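Local structure of transcriptional regulator, MarR family (Listeria monocytogenes str. 4b, 2QWW) at residues Asn6-Thr9 and Glu10-Ser13. The protein is a MarR-family transcriptional regulator that probably binds DNA as a dimer through its helix-turn-helix domain and represses transcription of target genes. Numbering follows the deposited sequence.
Sequences NTDT and ENIS
Glu-10 meets Thr-7 and Asn-6 through the aliphatic part of its side chain. Glu-10 CB lies 3.7 Å from the methyl CG2 of Thr-7, the two side chains crossing at about a right angle, and Glu-10 CG is 3.5 Å from Asn-6 ND2. With CG anti to the backbone N (chi1 178°) and the chain bent at chi2, the carboxylate leads away from the segment 6-9. The Glu-10 amide makes a weak, strongly bent bond to Thr-7 O. Asn-11 N hydrogen-bonds Thr-7 O at 3.0 Å, a much straighter bond (N-H...O 156°), and the Asn-11 side chain turns back to meet Asn-6. Asn-11 OD1 stands 3.2 Å from Asn-6 CB, the two amide planes only 15° apart. Asp-8 to Asn-11 form the first turn of helix 8-37, with Thr-7 at the N-cap position, although its side chain makes no capping bond. As in other MarR-family dimers, this N-terminal helix contributes to the subunit interface: Phe-128 of the second subunit packs on Asp-8 and Asn-11, and Tyr-121 of that subunit on buried Ile-12. The Ile-12 amide bonds to Asp-8 O, while Ile-12 CG1 lies 3.3 Å from the same oxygen. Ser-13 grips Thr-9 O twice, through N at 3.2 Å and OG at 2.8 Å, from opposite faces of the carbonyl plane; OG also hydrogen-bonds Tyr-121 OH of the second subunit.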
ATOM      1  N   ASN A   6      16.725 -24.917   0.848  1.00 55.90           N
ATOM      2  CA  ASN A   6      16.094 -24.001  -0.152  1.00 54.75           C
ATOM      3  C   ASN A   6      17.110 -23.337  -1.074  1.00 53.42           C
ATOM      4  O   ASN A   6      18.223 -23.020  -0.653  1.00 54.69           O
ATOM      5  CB  ASN A   6      15.326 -22.868   0.545  1.00 56.33           C
ATOM      6  CG  ASN A   6      14.166 -23.356   1.378  1.00 56.51           C
ATOM      7  OD1 ASN A   6      14.172 -24.475   1.889  1.00 60.46           O
ATOM      8  ND2 ASN A   6      13.160 -22.501   1.537  1.00 54.21           N
ATOM      9  N   THR A   7      16.706 -23.124  -2.326  1.00 51.02           N
ATOM     10  CA  THR A   7      17.502 -22.374  -3.305  1.00 50.27           C
ATOM     11  C   THR A   7      17.241 -20.881  -3.035  1.00 49.61           C
ATOM     12  O   THR A   7      16.198 -20.529  -2.452  1.00 46.61           O
ATOM     13  CB  THR A   7      17.153 -22.762  -4.777  1.00 50.74           C
ATOM     14  OG1 THR A   7      17.976 -22.025  -5.691  1.00 57.61           O
ATOM     15  CG2 THR A   7      15.686 -22.500  -5.121  1.00 54.51           C
ATOM     16  N   ASP A   8      18.177 -20.009  -3.424  1.00 48.19           N
ATOM     17  CA  ASP A   8      18.003 -18.563  -3.181  1.00 47.46           C
ATOM     18  C   ASP A   8      16.701 -18.025  -3.725  1.00 45.12           C
ATOM     19  O   ASP A   8      16.071 -17.186  -3.098  1.00 43.72           O
ATOM     20  CB  ASP A   8      19.189 -17.733  -3.687  1.00 48.18           C
ATOM     21  CG  ASP A   8      20.334 -17.682  -2.678  1.00 54.09           C
ATOM     22  OD1 ASP A   8      20.461 -18.623  -1.861  1.00 62.98           O
ATOM     23  OD2 ASP A   8      21.105 -16.698  -2.695  1.00 66.19           O
ATOM     24  N   THR A   9      16.304 -18.506  -4.890  1.00 43.79           N
ATOM     25  CA  THR A   9      15.036 -18.130  -5.486  1.00 44.58           C
ATOM     26  C   THR A   9      13.867 -18.494  -4.575  1.00 43.73           C
ATOM     27  O   THR A   9      12.900 -17.752  -4.491  1.00 45.95           O
ATOM     28  CB  THR A   9      14.846 -18.841  -6.834  1.00 44.26           C
ATOM     29  OG1 THR A   9      15.849 -18.383  -7.744  1.00 47.12           O
ATOM     30  CG2 THR A   9      13.457 -18.577  -7.416  1.00 46.61           C
ATOM     31  N   GLU A  10      13.944 -19.645  -3.920  1.00 42.84           N
ATOM     32  CA  GLU A  10      12.885 -20.071  -3.019  1.00 43.42           C
ATOM     33  C   GLU A  10      12.894 -19.220  -1.761  1.00 41.59           C
ATOM     34  O   GLU A  10      11.840 -18.895  -1.250  1.00 43.07           O
ATOM     35  CB  GLU A  10      12.990 -21.574  -2.687  1.00 44.82           C
ATOM     36  CG  GLU A  10      11.915 -22.087  -1.701  1.00 51.30           C
ATOM     37  CD  GLU A  10      10.483 -21.786  -2.146  1.00 58.43           C
ATOM     38  OE1 GLU A  10      10.217 -21.776  -3.376  1.00 51.01           O
ATOM     39  OE2 GLU A  10       9.628 -21.566  -1.252  1.00 59.74           O
ATOM     40  N   ASN A  11      14.072 -18.846  -1.274  1.00 40.12           N
ATOM     41  CA  ASN A  11      14.166 -17.977  -0.104  1.00 40.80           C
ATOM     42  C   ASN A  11      13.681 -16.548  -0.357  1.00 38.88           C
ATOM     43  O   ASN A  11      13.086 -15.928   0.525  1.00 39.68           O
ATOM     44  CB  ASN A  11      15.598 -17.969   0.441  1.00 41.28           C
ATOM     45  CG  ASN A  11      15.968 -19.271   1.135  1.00 43.42           C
ATOM     46  OD1 ASN A  11      15.129 -19.920   1.773  1.00 40.97           O
ATOM     47  ND2 ASN A  11      17.236 -19.645   1.036  1.00 39.29           N
ATOM     48  N   ILE A  12      13.950 -16.018  -1.546  1.00 38.19           N
ATOM     49  CA  ILE A  12      13.473 -14.686  -1.929  1.00 38.17           C
ATOM     50  C   ILE A  12      11.954 -14.719  -1.936  1.00 37.11           C
ATOM     51  O   ILE A  12      11.318 -13.878  -1.326  1.00 35.83           O
ATOM     52  CB  ILE A  12      14.055 -14.222  -3.305  1.00 39.96           C
ATOM     53  CG1 ILE A  12      15.552 -13.945  -3.175  1.00 38.85           C
ATOM     54  CG2 ILE A  12      13.357 -12.946  -3.820  1.00 40.01           C
ATOM     55  CD1 ILE A  12      16.275 -13.730  -4.494  1.00 40.48           C
ATOM     56  N   SER A  13      11.376 -15.731  -2.582  1.00 37.33           N
ATOM     57  CA  SER A  13       9.930 -15.893  -2.649  1.00 37.15           C
ATOM     58  C   SER A  13       9.287 -15.940  -1.276  1.00 38.31           C
ATOM     59  O   SER A  13       8.273 -15.278  -1.036  1.00 38.99           O
ATOM     60  CB  SER A  13       9.587 -17.166  -3.404  1.00 39.38           C
ATOM     61  OG  SER A  13      10.170 -17.106  -4.690  1.00 39.75           O
TER